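Local structure of aminopeptidase C (Lactobacillus rhamnosus, 4K7C) at residues Gly59-Gln64 / Lys382-Trp387; Arg69-Ala74 / Asp143-Leu148. The protein probably removes residues from the N-terminal end of peptides, acting as a cysteine aminopeptidase of the papain-like clan. All blocks are in the same frame, centred on the assembly; numbering follows the deposited sequence.

Interaction 1 (Gly59-Gln64 / Lys382-Trp387); sequences GAVSNQ and KVENSW
The loop 59-64 runs beside the end of strand 377-384, and the contact is tightest where Gln64 meets Ser386. There Gln64 N donates to Ser386 O at 2.9 Å, nearly straight (169°), arriving about 30° above the carbonyl plane. From the crowded position of CG between backbone N and carbonyl carbon (chi1 78°) the Gln64 chain runs on extended, which carries OE1 to the same Ser386: it accepts a short bond from OG at 2.6 Å, with the hydroxyl in the plane of the amide. Backbone and side chain thus clamp one residue, and Trp387 offers its indole edge to the same Gln64 OE1, with CD1 3.9 Å away. An alanine here would keep the backbone bond but take away the carboxamide, and would probably leave the Ser386 hydroxyl without its acceptor and this edge of Trp387 less well packed.

Towards Val61 the fit loosens. A water takes the Ser62 N-H at 2.9 Å and donates to Asn385 O and to Glu384 OE2, filling in where the two chains do not bond directly. Val61 CG1 lies 4.1 Å from Glu384 CG as the two side chains pass; the carboxylate is held by His81 and Arg80. Asn385 OD1 bonds to His364, while its ND2 stands 3.1 Å above the Trp387 ring plane. This Asn-Ser-Trp segment beside a glutamine is characteristic of the papain-like active site, where Gln64 would line the oxyanion hole and Asn385 orient the histidine.

Interaction 2 (Arg69-Ala74 / Asp143-Leu148); sequences RCWMFA and DMLSAL
Helix 70-87 is the central helix of the papain-like fold, the one that starts with the Cys-Trp pair; here its first turn packs against helix 142-152. The short segments cross at -64°, with their axes 10.1 Å apart at closest approach, so the gap is bridged mainly by the Trp71 indole, which reaches the main chain and CB atoms of helix 142-152, and no hydrogen bond spans it.

Apolar packing carries it, and Trp71 does most of the work. Its CG takes the crowded position between backbone N and carbonyl carbon (chi1 62°), which sends the six-membered ring across to the other helix. CZ3 touches CB of the selenomethionine Met144 at 3.7 Å and Leu145 CB at 3.8 Å, while CH2 reaches Leu148 CD1 at 4.2 Å. A second, lighter touch joins CG of selenomethionine Met72 to Leu145 CD2.

Backbone also meets ring: Leu145 N lies near the indole plane at its edge, 3.4 Å from CZ3, so the ring tip butts against the main chain of helix 142-152.

Polar links lie outside the pair. Trp71 NE1 bonds to Asp138 O, which would help fix the rotation of the indole, Trp71 O accepts from Trp316 NE1, and Met144 O accepts from Asn284 ND2. One indole face is packed by its chain neighbour, with Met72 CG 3.6 Å above the plane and offset toward the rim.

Interaction 1 forms part of the probable active site; interaction 2 packs helix 70-87 from behind, and the two centres are about 15 Å apart. Helix 70-87 joins them: Cys70 touches His364, whose NE2 bonds to Asn385 of interaction 1, consistent with a Cys-His-Asn triad, while Trp71, the next residue, carries interaction 2. Gln64 NE2 lies 3.6 Å from Cys70 N and 5.1 Å from Cys70 SG, as suits a pair lining an oxyanion hole. Gln64 OE1 is 3.4 Å from Cys70 CA, Ser62 OG is 3.3 Å from Phe73 CD1, and Arg69 NH2 probably hydrogen-bonds Gln64 O at 3.2 Å. The helix start would probably help stabilise a cysteine thiolate.

Interaction 1 (Gly59-Gln64 / Lys382-Trp387)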
# COMPACT_ATOMS: atom_id res chain seq x y z
N GLY A 59 22.99 19.03 10.66
CA GLY A 59 22.22 18.75 9.44
C GLY A 59 21.60 17.32 9.37
O GLY A 59 21.26 16.73 10.40
N ALA A 60 21.37 16.85 8.15
CA ALA A 60 20.57 15.68 7.92
C ALA A 60 21.37 14.40 8.13
O ALA A 60 22.61 14.34 7.91
CB ALA A 60 19.92 15.71 6.52
N VAL A 61 20.65 13.36 8.59
CA VAL A 61 21.27 12.04 8.80
C VAL A 61 21.52 11.19 7.55
O VAL A 61 20.94 11.40 6.46
CB VAL A 61 20.45 11.20 9.84
CG1 VAL A 61 20.22 12.01 11.16
CG2 VAL A 61 19.09 10.80 9.28
N SER A 62 22.41 10.22 7.73
CA SER A 62 22.71 9.22 6.72
C SER A 62 21.92 7.93 7.10
O SER A 62 21.23 7.87 8.15
CB SER A 62 24.24 8.96 6.67
OG SER A 62 24.76 8.67 7.95
N ASN A 63 21.99 6.91 6.27
CA ASN A 63 21.22 5.68 6.44
C ASN A 63 21.99 4.51 5.89
O ASN A 63 22.23 4.40 4.67
CB ASN A 63 19.88 5.79 5.67
CG ASN A 63 18.96 4.63 5.98
OD1 ASN A 63 19.33 3.67 6.64
ND2 ASN A 63 17.74 4.72 5.48
N GLN A 64 22.42 3.64 6.80
CA GLN A 64 23.18 2.43 6.50
C GLN A 64 22.39 1.29 5.91
O GLN A 64 22.95 0.32 5.39
CB GLN A 64 23.90 2.00 7.78
CG GLN A 64 23.02 1.28 8.80
CD GLN A 64 23.66 1.21 10.13
OE1 GLN A 64 24.03 2.23 10.72
NE2 GLN A 64 23.90 0.01 10.56
N LYS A 382 22.02 14.37 22.88
CA LYS A 382 21.50 14.34 21.54
C LYS A 382 22.34 13.40 20.69
O LYS A 382 23.60 13.46 20.66
CB LYS A 382 21.46 15.72 20.91
CG LYS A 382 20.94 15.76 19.49
CD LYS A 382 20.86 17.18 18.92
CE LYS A 382 19.97 17.16 17.67
NZ LYS A 382 20.17 18.34 16.81
N VAL A 383 21.66 12.55 19.96
CA VAL A 383 22.31 11.41 19.29
C VAL A 383 22.01 11.38 17.80
O VAL A 383 20.84 11.26 17.38
CB VAL A 383 21.88 10.07 19.93
CG1 VAL A 383 22.47 8.84 19.20
CG2 VAL A 383 22.32 10.09 21.31
N GLU A 384 23.04 11.48 17.00
CA GLU A 384 22.87 11.28 15.57
C GLU A 384 22.91 9.83 15.23
O GLU A 384 23.93 9.15 15.44
CB GLU A 384 23.94 12.05 14.71
CG GLU A 384 23.75 11.76 13.20
CD GLU A 384 24.76 12.48 12.34
OE1 GLU A 384 25.74 12.98 12.94
OE2 GLU A 384 24.66 12.39 11.11
N ASN A 385 21.79 9.32 14.69
CA ASN A 385 21.74 7.93 14.27
C ASN A 385 21.95 7.86 12.77
O ASN A 385 22.07 8.89 12.16
CB ASN A 385 20.45 7.20 14.70
CG ASN A 385 20.65 5.68 14.91
OD1 ASN A 385 21.65 5.06 14.54
ND2 ASN A 385 19.65 5.06 15.53
N SER A 386 22.09 6.65 12.25
CA SER A 386 22.42 6.38 10.82
C SER A 386 21.40 5.42 10.21
O SER A 386 21.71 4.49 9.43
CB SER A 386 23.86 5.83 10.66
OG SER A 386 24.12 4.68 11.46
N TRP A 387 20.14 5.60 10.62
CA TRP A 387 19.04 4.77 10.16
C TRP A 387 18.07 5.54 9.30
O TRP A 387 16.91 5.09 9.11
CB TRP A 387 18.27 4.16 11.36
CG TRP A 387 19.04 3.20 12.15
CD1 TRP A 387 20.26 2.60 11.81
CD2 TRP A 387 18.70 2.69 13.48
NE1 TRP A 387 20.63 1.77 12.84
CE2 TRP A 387 19.73 1.84 13.88
CE3 TRP A 387 17.61 2.91 14.33
CZ2 TRP A 387 19.69 1.13 15.09
CZ3 TRP A 387 17.59 2.25 15.60
CH2 TRP A 387 18.64 1.40 15.97
O HOH W 1 23.74 9.86 10.27

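Interaction 2 (Arg69-Ala74 / Asp143-Leu148)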
# COMPACT_ATOMS: atom_id res chain seq x y z
N ARG A 69 27.09 -1.35 9.39
CA ARG A 69 28.17 -0.44 9.13
C ARG A 69 28.09 0.76 10.07
O ARG A 69 28.69 1.78 9.80
CB ARG A 69 28.17 0.06 7.66
CG ARG A 69 28.48 -1.00 6.69
CD ARG A 69 28.45 -0.53 5.24
NE ARG A 69 27.11 -0.04 4.87
CZ ARG A 69 26.83 0.67 3.81
NH1 ARG A 69 27.77 1.11 2.96
NH2 ARG A 69 25.57 1.01 3.59
N CYS A 70 27.39 0.62 11.22
CA CYS A 70 27.16 1.80 12.08
C CYS A 70 28.48 2.52 12.42
O CYS A 70 28.59 3.71 12.20
CB CYS A 70 26.42 1.39 13.34
SG CYS A 70 27.45 0.29 14.27
N TRP A 71 29.52 1.75 12.77
CA TRP A 71 30.83 2.29 13.19
C TRP A 71 31.44 3.21 12.12
O TRP A 71 31.94 4.25 12.44
CB TRP A 71 31.78 1.17 13.54
CG TRP A 71 32.14 0.21 12.39
CD1 TRP A 71 31.29 -0.62 11.68
CD2 TRP A 71 33.45 -0.05 11.88
NE1 TRP A 71 31.98 -1.33 10.76
CE2 TRP A 71 33.32 -1.04 10.89
CE3 TRP A 71 34.70 0.46 12.17
CZ2 TRP A 71 34.41 -1.54 10.20
CZ3 TRP A 71 35.81 -0.07 11.50
CH2 TRP A 71 35.66 -1.04 10.55
N MSE A 72 31.28 2.81 10.86
CA MSE A 72 31.75 3.60 9.71
C MSE A 72 30.93 4.84 9.47
O MSE A 72 31.43 5.92 9.28
CB MSE A 72 31.71 2.80 8.41
CG MSE A 72 32.37 1.49 8.42
SE MSE A 72 32.10 0.72 6.63
CE MSE A 72 33.11 -0.79 7.29
N PHE A 73 29.61 4.68 9.49
CA PHE A 73 28.68 5.79 9.33
C PHE A 73 28.94 6.82 10.41
O PHE A 73 29.03 8.04 10.10
CB PHE A 73 27.19 5.33 9.33
CG PHE A 73 26.74 4.86 7.97
CD1 PHE A 73 25.88 5.64 7.21
CD2 PHE A 73 27.17 3.69 7.47
CE1 PHE A 73 25.48 5.24 5.96
CE2 PHE A 73 26.78 3.26 6.21
CZ PHE A 73 25.96 4.07 5.43
N ALA A 74 29.10 6.35 11.65
CA ALA A 74 29.33 7.27 12.75
C ALA A 74 30.68 8.00 12.65
O ALA A 74 30.77 9.22 12.80
CB ALA A 74 29.21 6.56 14.07
N ASP A 143 39.39 2.48 16.05
CA ASP A 143 40.80 2.39 15.63
C ASP A 143 40.93 1.62 14.32
O ASP A 143 41.83 1.89 13.53
CB ASP A 143 41.62 1.71 16.72
CG ASP A 143 41.69 2.52 18.04
OD1 ASP A 143 41.78 3.77 18.03
OD2 ASP A 143 41.62 1.85 19.12
N MSE A 144 40.01 0.68 14.09
CA MSE A 144 39.92 -0.01 12.78
C MSE A 144 39.45 0.88 11.67
O MSE A 144 39.90 0.77 10.53
CB MSE A 144 38.97 -1.21 12.96
CG MSE A 144 39.62 -2.29 13.82
SE MSE A 144 38.28 -3.58 14.50
CE MSE A 144 37.67 -4.41 12.83
N LEU A 145 38.58 1.86 11.95
CA LEU A 145 38.19 2.77 10.88
C LEU A 145 39.38 3.71 10.58
O LEU A 145 39.69 3.98 9.40
CB LEU A 145 36.98 3.57 11.36
CG LEU A 145 36.18 4.40 10.36
CD1 LEU A 145 36.86 5.74 10.10
CD2 LEU A 145 35.96 3.57 9.10
N SER A 146 40.01 4.24 11.63
CA SER A 146 41.24 5.01 11.42
C SER A 146 42.27 4.31 10.59
O SER A 146 42.84 4.93 9.66
CB SER A 146 41.86 5.46 12.74
OG SER A 146 41.05 6.44 13.20
N ALA A 147 42.52 3.05 10.89
CA ALA A 147 43.48 2.28 10.15
C ALA A 147 43.16 2.31 8.67
O ALA A 147 44.07 2.43 7.82
CB ALA A 147 43.53 0.84 10.61
N LEU A 148 41.86 2.19 8.33
CA LEU A 148 41.44 2.23 6.96
C LEU A 148 41.67 3.56 6.31
O LEU A 148 42.17 3.59 5.20
CB LEU A 148 39.95 1.83 6.80
CG LEU A 148 39.67 0.37 7.17
CD1 LEU A 148 38.18 0.17 7.37
CD2 LEU A 148 40.18 -0.57 6.10